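Local coordinates for protein glucose-6-phosphate isomerase (Chlamydia trachomatis D/UW-3/CX, PDB 6OTU) that catalyses the reversible isomerisation of glucose-6-phosphate to fructose-6-phosphate, at residues 199-204 and 226-231; 139-144 and 256-261; 150-155 and 277-282. All coordinates share one frame; numbering follows the deposited sequence.

Overall arrangement
All three contacts lie around the five-stranded parallel sheet of the SIS-type fold. Interaction 3 is the core contact: strand 151-155 packs against helix 275-285, and every touching residue is buried. It is mainly aliphatic, with one buried amide and a water bridge. Interaction 2 lies about 11 Å away, centre to centre, and joins helix 122-148 to the edge strand 258-262. It is partly buried and rests on an aromatic pair; its Phe-260 also touches Val-279 of interaction 3. Interaction 1 lies farthest from the chain centre. There a turn leading into strand 204-209 meets a helix end, and a tyrosine hydroxyl sits among backbone carbonyls. Its Gln-203 and Thr-204 adjoin Ser-150 and Thr-151 of interaction 3.

Interaction 1 (199-204 and 226-231); sequences IDLEQT and RQAYQN
Leu-201 and Tyr-229 mark the closest backbone approach, 6.8 Å between their CA atoms, where the short 3-10 turn 201-203 faces the last turns of helix 216-231. The Leu-201 side chain lies over one face of the Tyr-229 ring. Its CB is 4.0 Å from the ring centroid and 23° off the normal, a CH-pi contact offset toward the rim. The two methyls part from there. CD2 stays with the ring, 3.7 Å from Tyr-229 CE1. CD1 reaches the helix backbone, 3.6 Å from Ala-228 O, with Ala-228 CB a little farther. Leu-196 of helix 189-196 touches both Leu-201 and Ala-228.

Tyr-229 has CG anti to its carbonyl carbon (chi1 -87°), which carries the ring from the flank of the helix to the turn. Its hydroxyl ends among backbone carbonyls. Tyr-229 OH is 2.9 Å from Thr-204 O, which lies near the ring plane; this is a weak hydrogen bond at most. Leu-201 O is equally near, at 2.9 Å from Tyr-229 OH, and the single proton could serve either. Thr-204 O also takes a hydrogen bond from ND1 of His-239.

The turn is tied within itself. Thr-204 OG1 donates to Asp-200 O at 2.6 Å, from above the carbonyl plane. Gln-203 N reaches Asp-200 O from the opposite face.

The contact joins the entry to strand 204-209 with the helix that follows it, two parts of one beta-alpha unit. The leucine on the ring face and the carbonyls near the hydroxyl would together limit the tilt of the ring and the position of its oxygen.

Interaction 2 (139-144 and 256-261); sequences AEFLYI and YLEVFH
Phe-141 and Phe-260 meet edge to face. The edge of Phe-260 points at the face of Phe-141. The ring planes stand at 81° and the centroids are 5.5 Å apart, a T-shaped pair displaced toward the root of the Phe-141 ring. Phe-260 CZ lies 3.8 Å from Phe-141 CG and also touches Phe-141 CB. Phe-141 has CG anti to the backbone N (chi1 170°), which extends the ring from the helix toward the strand.

The CD1-CE1 side of the Phe-141 ring meets two other residues. Leu-257 CD2 comes to the ring edge, in its plane, 4.0 Å from Phe-141 CE1. Glu-258 approaches obliquely with its aliphatic part, and its CB is also 4.0 Å from Phe-141 CE1. The phenylalanine and glutamate side chains run past each other in opposite directions.

The contact joins helix 122-148 to strand 258-262, at one edge of the five-stranded parallel sheet. In this SIS-type alpha/beta fold of the phosphoglucose isomerase family, helices 122-148 and 275-285 both pack against Phe-260, the second through Met-275 and Val-279. Strand 240-245 lies next to the edge strand, and its Val-241 touches both phenylalanines.

The Glu-258 chain bends at chi2, which turns its carboxylate back to the strand. Glu-258 OE1 accepts from Val-259 N at 2.9 Å through its anti lone pair, and the N-H...O angle is 162°. The same oxygen forms salt bridges with Arg-137 and Lys-253. Arg-137, on helix 122-148, also donates a hydrogen bond to Val-259 O.

Interaction 3 (150-155 and 277-282); sequences STLVQI and GGVVLG
Leu-152 and Gln-154 of strand 151-155 pack on Val-280 in a buried helix-on-sheet contact. The strand lies inside the five-stranded parallel sheet, and helix 275-285 runs along its face, nearly antiparallel to the strand. The two short axes come within 9.6 Å, at an angle of 158°. The closest CA atoms, those of Leu-152 and Val-280, are 7.1 Å apart.

Leu-152 and Val-280 cross at about a right angle. Leu-152 CD2 touches Val-280 CG2 at 3.6 Å. The other branch, CD1, lies against Val-280 CA and, more loosely, the preceding residue, 4.3 Å from Val-279 CG1.

Gln-154 lies two residues on, on the same face of the strand. Its CG is anti to the backbone N (chi1 -178°) and the chain then bends at chi2, which brings the amide beside the helix. Gln-154 OE1 rests against the valine side chain, 3.4 Å from Val-280 CB and nearly as close to CG1. Its polar partner here is a water. The water donates to Gln-154 OE1 at 2.7 Å and accepts from Val-280 N at 2.9 Å, so it bridges the side-chain carbonyl to a helix N-H. At the other end of the amide, Gln-154 NE2 donates to Ser-160 O, and more weakly to Val-276 O. The amide oxygen and nitrogen thus both have partners in this buried place. Ser-160 belongs to the glucose-6-phosphate pocket, and the Gln-154 side chain is about 9 Å from a bound sugar phosphate.

Strands 180-184 and 204-209 flank strand 151-155. Ile-181 of the first touches both Leu-152 and Val-280, while Pro-164 of helix 162-172 packs on Gln-154 and Val-280.

Interaction 1 (199-204 and 226-231)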
loop_
_atom_site.group_PDB
_atom_site.type_symbol
_atom_site.label_atom_id
_atom_site.label_comp_id
_atom_site.label_asym_id
_atom_site.label_seq_id
_atom_site.Cartn_x
_atom_site.Cartn_y
_atom_site.Cartn_z
ATOM N N ILE A 199 -21.813 -14.190 5.319
ATOM C CA ILE A 199 -22.701 -14.365 4.171
ATOM C C ILE A 199 -23.750 -15.439 4.436
ATOM O O ILE A 199 -23.559 -16.366 5.235
ATOM C CB ILE A 199 -21.900 -14.703 2.896
ATOM C CG1 ILE A 199 -21.255 -16.091 3.027
ATOM C CG2 ILE A 199 -20.834 -13.638 2.635
ATOM C CD1 ILE A 199 -20.335 -16.469 1.892
ATOM N N ASP A 200 -24.871 -15.305 3.733
ATOM C CA ASP A 200 -25.900 -16.339 3.659
ATOM C C ASP A 200 -25.619 -17.175 2.411
ATOM O O ASP A 200 -25.780 -16.693 1.284
ATOM C CB ASP A 200 -27.279 -15.678 3.618
ATOM C CG ASP A 200 -28.429 -16.664 3.436
ATOM O OD1 ASP A 200 -28.224 -17.901 3.448
ATOM O OD2 ASP A 200 -29.567 -16.171 3.279
ATOM N N LEU A 201 -25.181 -18.425 2.612
ATOM C CA LEU A 201 -24.760 -19.258 1.484
ATOM C C LEU A 201 -25.896 -19.463 0.493
ATOM O O LEU A 201 -25.677 -19.428 -0.724
ATOM C CB LEU A 201 -24.232 -20.610 1.975
ATOM C CG LEU A 201 -22.926 -20.638 2.789
ATOM C CD1 LEU A 201 -22.637 -22.036 3.329
ATOM C CD2 LEU A 201 -21.736 -20.118 1.987
ATOM N N GLU A 202 -27.123 -19.663 0.993
ATOM C CA GLU A 202 -28.259 -19.856 0.096
ATOM C C GLU A 202 -28.447 -18.663 -0.833
ATOM O O GLU A 202 -28.965 -18.817 -1.944
ATOM C CB GLU A 202 -29.530 -20.112 0.900
ATOM C CG GLU A 202 -30.461 -21.097 0.223
ATOM C CD GLU A 202 -31.359 -21.826 1.205
ATOM O OE1 GLU A 202 -31.766 -22.972 0.901
ATOM O OE2 GLU A 202 -31.656 -21.248 2.280
ATOM N N GLN A 203 -28.003 -17.479 -0.410
ATOM C CA GLN A 203 -28.124 -16.254 -1.186
ATOM C C GLN A 203 -26.844 -15.897 -1.931
ATOM O O GLN A 203 -26.777 -14.833 -2.551
ATOM C CB GLN A 203 -28.533 -15.098 -0.267
ATOM C CG GLN A 203 -30.035 -14.969 -0.066
ATOM C CD GLN A 203 -30.799 -14.955 -1.388
ATOM O OE1 GLN A 203 -30.636 -14.040 -2.197
ATOM N NE2 GLN A 203 -31.631 -15.973 -1.610
ATOM N N THR A 204 -25.835 -16.757 -1.899
ATOM C CA THR A 204 -24.495 -16.406 -2.350
ATOM C C THR A 204 -24.180 -17.105 -3.662
ATOM O O THR A 204 -24.398 -18.312 -3.799
ATOM C CB THR A 204 -23.437 -16.776 -1.298
ATOM O OG1 THR A 204 -23.640 -16.006 -0.102
ATOM C CG2 THR A 204 -22.047 -16.498 -1.826
ATOM N N ARG A 226 -16.948 -25.214 -1.093
ATOM C CA ARG A 226 -17.758 -26.379 -1.436
ATOM C C ARG A 226 -18.139 -27.158 -0.191
ATOM O O ARG A 226 -19.279 -27.607 -0.069
ATOM C CB ARG A 226 -17.022 -27.297 -2.423
ATOM C CG ARG A 226 -16.763 -26.686 -3.794
ATOM C CD ARG A 226 -17.156 -27.597 -4.948
ATOM N NE ARG A 226 -17.012 -26.896 -6.228
ATOM C CZ ARG A 226 -17.912 -26.917 -7.211
ATOM N NH1 ARG A 226 -19.040 -27.616 -7.078
ATOM N NH2 ARG A 226 -17.679 -26.239 -8.333
ATOM N N GLN A 227 -17.196 -27.315 0.747
ATOM C CA GLN A 227 -17.478 -28.036 1.985
ATOM C C GLN A 227 -18.490 -27.292 2.839
ATOM O O GLN A 227 -19.348 -27.918 3.473
ATOM C CB GLN A 227 -16.190 -28.273 2.771
ATOM C CG GLN A 227 -15.094 -28.909 1.944
ATOM C CD GLN A 227 -14.403 -30.054 2.635
ATOM O OE1 GLN A 227 -13.225 -29.963 2.990
ATOM N NE2 GLN A 227 -15.128 -31.152 2.822
ATOM N N ALA A 228 -18.411 -25.957 2.866
ATOM C CA ALA A 228 -19.349 -25.185 3.672
ATOM C C ALA A 228 -20.776 -25.342 3.151
ATOM O O ALA A 228 -21.710 -25.508 3.947
ATOM C CB ALA A 228 -18.922 -23.711 3.719
ATOM N N TYR A 229 -20.965 -25.314 1.822
ATOM C CA TYR A 229 -22.286 -25.586 1.251
ATOM C C TYR A 229 -22.770 -26.980 1.623
ATOM O O TYR A 229 -23.912 -27.161 2.066
ATOM C CB TYR A 229 -22.257 -25.434 -0.267
ATOM C CG TYR A 229 -22.496 -24.017 -0.717
ATOM C CD1 TYR A 229 -21.439 -23.127 -0.835
ATOM C CD2 TYR A 229 -23.779 -23.560 -0.998
ATOM C CE1 TYR A 229 -21.641 -21.829 -1.237
ATOM C CE2 TYR A 229 -23.996 -22.251 -1.406
ATOM C CZ TYR A 229 -22.918 -21.398 -1.522
ATOM O OH TYR A 229 -23.100 -20.101 -1.909
ATOM N N GLN A 230 -21.905 -27.978 1.458
ATOM C CA GLN A 230 -22.276 -29.350 1.770
ATOM C C GLN A 230 -22.575 -29.530 3.252
ATOM O O GLN A 230 -23.479 -30.292 3.605
ATOM C CB GLN A 230 -21.168 -30.296 1.320
ATOM C CG GLN A 230 -21.529 -31.761 1.435
ATOM C CD GLN A 230 -20.497 -32.548 2.211
ATOM O OE1 GLN A 230 -19.337 -32.654 1.801
ATOM N NE2 GLN A 230 -20.911 -33.099 3.350
ATOM N N ASN A 231 -21.851 -28.825 4.127
ATOM C CA ASN A 231 -22.145 -28.894 5.559
ATOM C C ASN A 231 -23.508 -28.290 5.878
ATOM O O ASN A 231 -24.272 -28.852 6.669
ATOM C CB ASN A 231 -21.052 -28.186 6.357
ATOM C CG ASN A 231 -19.709 -28.869 6.234
ATOM O OD1 ASN A 231 -19.617 -30.012 5.782
ATOM N ND2 ASN A 231 -18.650 -28.162 6.628
#

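Interaction 2 (139-144 and 256-261)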
loop_
_atom_site.group_PDB
_atom_site.type_symbol
_atom_site.label_atom_id
_atom_site.label_comp_id
_atom_site.label_asym_id
_atom_site.label_seq_id
_atom_site.Cartn_x
_atom_site.Cartn_y
_atom_site.Cartn_z
ATOM N N ALA A 139 -24.911 -10.899 -20.169
ATOM C CA ALA A 139 -26.190 -10.206 -20.046
ATOM C C ALA A 139 -27.330 -11.185 -19.783
ATOM O O ALA A 139 -28.165 -10.950 -18.904
ATOM C CB ALA A 139 -26.469 -9.383 -21.302
ATOM N N GLU A 140 -27.363 -12.300 -20.522
ATOM C CA GLU A 140 -28.373 -13.328 -20.288
ATOM C C GLU A 140 -28.255 -13.903 -18.887
ATOM O O GLU A 140 -29.265 -14.157 -18.218
ATOM C CB GLU A 140 -28.220 -14.456 -21.303
ATOM C CG GLU A 140 -29.030 -14.340 -22.560
ATOM C CD GLU A 140 -28.755 -15.500 -23.506
ATOM O OE1 GLU A 140 -27.910 -16.362 -23.164
ATOM O OE2 GLU A 140 -29.388 -15.555 -24.585
ATOM N N PHE A 141 -27.021 -14.129 -18.434
ATOM C CA PHE A 141 -26.800 -14.756 -17.139
ATOM C C PHE A 141 -27.197 -13.819 -15.998
ATOM O O PHE A 141 -27.753 -14.263 -14.983
ATOM C CB PHE A 141 -25.333 -15.180 -17.017
ATOM C CG PHE A 141 -24.943 -15.618 -15.629
ATOM C CD1 PHE A 141 -25.188 -16.914 -15.201
ATOM C CD2 PHE A 141 -24.379 -14.722 -14.740
ATOM C CE1 PHE A 141 -24.847 -17.313 -13.916
ATOM C CE2 PHE A 141 -24.040 -15.114 -13.440
ATOM C CZ PHE A 141 -24.273 -16.399 -13.032
ATOM N N LEU A 142 -26.922 -12.519 -16.152
ATOM C CA LEU A 142 -27.133 -11.566 -15.063
ATOM C C LEU A 142 -28.611 -11.281 -14.824
ATOM O O LEU A 142 -29.003 -11.008 -13.687
ATOM C CB LEU A 142 -26.395 -10.261 -15.351
ATOM C CG LEU A 142 -24.869 -10.308 -15.434
ATOM C CD1 LEU A 142 -24.342 -8.933 -15.837
ATOM C CD2 LEU A 142 -24.240 -10.778 -14.107
ATOM N N TYR A 143 -29.430 -11.310 -15.882
ATOM C CA TYR A 143 -30.875 -11.160 -15.730
ATOM C C TYR A 143 -31.423 -12.140 -14.694
ATOM O O TYR A 143 -32.291 -11.788 -13.889
ATOM C CB TYR A 143 -31.545 -11.354 -17.101
ATOM C CG TYR A 143 -33.052 -11.140 -17.176
ATOM C CD1 TYR A 143 -33.940 -12.055 -16.611
ATOM C CD2 TYR A 143 -33.590 -10.042 -17.848
ATOM C CE1 TYR A 143 -35.317 -11.871 -16.687
ATOM C CE2 TYR A 143 -34.974 -9.852 -17.932
ATOM C CZ TYR A 143 -35.827 -10.772 -17.347
ATOM O OH TYR A 143 -37.191 -10.604 -17.413
ATOM N N ILE A 144 -30.905 -13.368 -14.686
ATOM C CA ILE A 144 -31.359 -14.379 -13.734
ATOM C C ILE A 144 -30.627 -14.240 -12.405
ATOM O O ILE A 144 -31.247 -14.239 -11.336
ATOM C CB ILE A 144 -31.178 -15.787 -14.333
ATOM C CG1 ILE A 144 -32.046 -15.951 -15.583
ATOM C CG2 ILE A 144 -31.488 -16.874 -13.296
ATOM C CD1 ILE A 144 -31.442 -16.864 -16.634
ATOM N N TYR A 256 -19.875 -26.571 -12.741
ATOM C CA TYR A 256 -20.259 -25.190 -12.479
ATOM C C TYR A 256 -21.621 -24.869 -13.086
ATOM O O TYR A 256 -21.976 -25.359 -14.167
ATOM C CB TYR A 256 -19.201 -24.230 -13.021
ATOM C CG TYR A 256 -17.851 -24.436 -12.364
ATOM C CD1 TYR A 256 -17.567 -23.866 -11.125
ATOM C CD2 TYR A 256 -16.871 -25.215 -12.974
ATOM C CE1 TYR A 256 -16.352 -24.059 -10.517
ATOM C CE2 TYR A 256 -15.648 -25.411 -12.371
ATOM C CZ TYR A 256 -15.394 -24.835 -11.141
ATOM O OH TYR A 256 -14.177 -25.026 -10.534
ATOM N N LEU A 257 -22.384 -24.042 -12.369
ATOM C CA LEU A 257 -23.654 -23.543 -12.887
ATOM C C LEU A 257 -23.467 -22.855 -14.235
ATOM O O LEU A 257 -24.303 -22.986 -15.134
ATOM C CB LEU A 257 -24.286 -22.586 -11.869
ATOM C CG LEU A 257 -25.366 -21.635 -12.398
ATOM C CD1 LEU A 257 -26.712 -22.337 -12.587
ATOM C CD2 LEU A 257 -25.505 -20.415 -11.491
ATOM N N GLU A 258 -22.371 -22.117 -14.388
ATOM C CA GLU A 258 -22.026 -21.494 -15.656
ATOM C C GLU A 258 -20.514 -21.359 -15.698
ATOM O O GLU A 258 -19.839 -21.385 -14.661
ATOM C CB GLU A 258 -22.714 -20.129 -15.835
ATOM C CG GLU A 258 -22.548 -19.458 -17.213
ATOM C CD GLU A 258 -22.957 -20.342 -18.382
ATOM O OE1 GLU A 258 -22.174 -21.231 -18.767
ATOM O OE2 GLU A 258 -24.059 -20.145 -18.934
ATOM N N VAL A 259 -19.986 -21.235 -16.913
ATOM C CA VAL A 259 -18.552 -21.114 -17.134
ATOM C C VAL A 259 -18.329 -20.011 -18.159
ATOM O O VAL A 259 -18.882 -20.071 -19.263
ATOM C CB VAL A 259 -17.921 -22.431 -17.623
ATOM C CG1 VAL A 259 -16.458 -22.199 -18.039
ATOM C CG2 VAL A 259 -18.052 -23.537 -16.553
ATOM N N PHE A 260 -17.526 -19.006 -17.798
ATOM C CA PHE A 260 -17.128 -17.934 -18.705
ATOM C C PHE A 260 -15.644 -18.072 -19.036
ATOM O O PHE A 260 -14.871 -18.666 -18.285
ATOM C CB PHE A 260 -17.429 -16.546 -18.101
ATOM C CG PHE A 260 -18.899 -16.291 -17.862
ATOM C CD1 PHE A 260 -19.699 -15.758 -18.867
ATOM C CD2 PHE A 260 -19.488 -16.605 -16.631
ATOM C CE1 PHE A 260 -21.064 -15.523 -18.645
ATOM C CE2 PHE A 260 -20.844 -16.386 -16.399
ATOM C CZ PHE A 260 -21.639 -15.845 -17.412
ATOM N N HIS A 261 -15.247 -17.515 -20.172
ATOM C CA HIS A 261 -13.905 -17.714 -20.699
ATOM C C HIS A 261 -13.162 -16.397 -20.878
ATOM O O HIS A 261 -13.750 -15.378 -21.263
ATOM C CB HIS A 261 -13.941 -18.426 -22.059
ATOM C CG HIS A 261 -14.688 -19.716 -22.050
ATOM N ND1 HIS A 261 -15.712 -19.984 -22.931
ATOM C CD2 HIS A 261 -14.560 -20.818 -21.275
ATOM C CE1 HIS A 261 -16.185 -21.195 -22.699
ATOM N NE2 HIS A 261 -15.505 -21.722 -21.696
#

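Interaction 3 (150-155 and 277-282)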
loop_
_atom_site.group_PDB
_atom_site.type_symbol
_atom_site.label_atom_id
_atom_site.label_comp_id
_atom_site.label_asym_id
_atom_site.label_seq_id
_atom_site.Cartn_x
_atom_site.Cartn_y
_atom_site.Cartn_z
ATOM N N SER A 150 -28.155 -12.229 -3.564
ATOM C CA SER A 150 -27.813 -10.942 -2.982
ATOM C C SER A 150 -26.313 -10.753 -2.801
ATOM O O SER A 150 -25.872 -9.623 -2.581
ATOM C CB SER A 150 -28.509 -10.811 -1.622
ATOM O OG SER A 150 -28.065 -11.855 -0.772
ATOM N N THR A 151 -25.528 -11.820 -2.924
ATOM C CA THR A 151 -24.146 -11.867 -2.465
ATOM C C THR A 151 -23.269 -12.567 -3.492
ATOM O O THR A 151 -23.602 -13.667 -3.941
ATOM C CB THR A 151 -24.077 -12.614 -1.131
ATOM O OG1 THR A 151 -24.941 -11.960 -0.193
ATOM C CG2 THR A 151 -22.660 -12.655 -0.592
ATOM N N LEU A 152 -22.143 -11.953 -3.846
ATOM C CA LEU A 152 -21.171 -12.567 -4.743
ATOM C C LEU A 152 -19.816 -12.642 -4.045
ATOM O O LEU A 152 -19.365 -11.656 -3.448
ATOM C CB LEU A 152 -21.056 -11.787 -6.067
ATOM C CG LEU A 152 -20.195 -12.448 -7.157
ATOM C CD1 LEU A 152 -20.761 -12.178 -8.522
ATOM C CD2 LEU A 152 -18.731 -12.008 -7.105
ATOM N N VAL A 153 -19.162 -13.802 -4.139
ATOM C CA VAL A 153 -17.838 -14.030 -3.551
ATOM C C VAL A 153 -16.875 -14.410 -4.665
ATOM O O VAL A 153 -17.003 -15.481 -5.266
ATOM C CB VAL A 153 -17.861 -15.120 -2.474
ATOM C CG1 VAL A 153 -16.443 -15.376 -1.963
ATOM C CG2 VAL A 153 -18.795 -14.722 -1.331
ATOM N N GLN A 154 -15.910 -13.546 -4.948
ATOM C CA GLN A 154 -14.913 -13.845 -5.965
ATOM C C GLN A 154 -13.735 -14.547 -5.309
ATOM O O GLN A 154 -13.066 -13.969 -4.448
ATOM C CB GLN A 154 -14.446 -12.582 -6.681
ATOM C CG GLN A 154 -13.442 -12.850 -7.782
ATOM C CD GLN A 154 -13.717 -12.059 -9.056
ATOM O OE1 GLN A 154 -14.876 -11.833 -9.437
ATOM N NE2 GLN A 154 -12.645 -11.650 -9.734
ATOM N N ILE A 155 -13.502 -15.792 -5.709
ATOM C CA ILE A 155 -12.351 -16.577 -5.292
ATOM C C ILE A 155 -11.313 -16.482 -6.400
ATOM O O ILE A 155 -11.573 -16.876 -7.542
ATOM C CB ILE A 155 -12.733 -18.043 -5.016
ATOM C CG1 ILE A 155 -13.723 -18.136 -3.847
ATOM C CG2 ILE A 155 -11.490 -18.883 -4.749
ATOM C CD1 ILE A 155 -14.144 -19.551 -3.485
ATOM N N GLY A 277 -13.312 -9.459 -14.731
ATOM C CA GLY A 277 -14.053 -8.374 -14.115
ATOM C C GLY A 277 -15.528 -8.352 -14.484
ATOM O O GLY A 277 -16.354 -7.823 -13.733
ATOM N N GLY A 278 -15.880 -8.934 -15.632
ATOM C CA GLY A 278 -17.237 -8.777 -16.142
ATOM C C GLY A 278 -18.302 -9.364 -15.234
ATOM O O GLY A 278 -19.368 -8.770 -15.047
ATOM N N VAL A 279 -18.029 -10.538 -14.656
ATOM C CA VAL A 279 -19.023 -11.207 -13.818
ATOM C C VAL A 279 -19.291 -10.399 -12.548
ATOM O O VAL A 279 -20.437 -10.049 -12.246
ATOM C CB VAL A 279 -18.584 -12.645 -13.489
ATOM C CG1 VAL A 279 -19.532 -13.249 -12.479
ATOM C CG2 VAL A 279 -18.532 -13.494 -14.754
ATOM N N VAL A 280 -18.244 -10.099 -11.779
ATOM C CA VAL A 280 -18.469 -9.422 -10.505
ATOM C C VAL A 280 -19.023 -8.022 -10.732
ATOM O O VAL A 280 -19.967 -7.599 -10.053
ATOM C CB VAL A 280 -17.182 -9.405 -9.654
ATOM C CG1 VAL A 280 -16.053 -8.660 -10.353
ATOM C CG2 VAL A 280 -17.476 -8.804 -8.279
ATOM N N LEU A 281 -18.467 -7.288 -11.700
ATOM C CA LEU A 281 -18.965 -5.946 -11.983
ATOM C C LEU A 281 -20.390 -6.001 -12.505
ATOM O O LEU A 281 -21.253 -5.233 -12.064
ATOM C CB LEU A 281 -18.051 -5.239 -12.985
ATOM C CG LEU A 281 -16.601 -4.992 -12.535
ATOM C CD1 LEU A 281 -15.777 -4.409 -13.677
ATOM C CD2 LEU A 281 -16.534 -4.097 -11.313
ATOM N N GLY A 282 -20.660 -6.907 -13.448
ATOM C CA GLY A 282 -22.012 -7.026 -13.974
ATOM C C GLY A 282 -23.042 -7.370 -12.912
ATOM O O GLY A 282 -24.147 -6.822 -12.905
HETATM O O HOH W 1 -15.825 -11.723 -12.014
#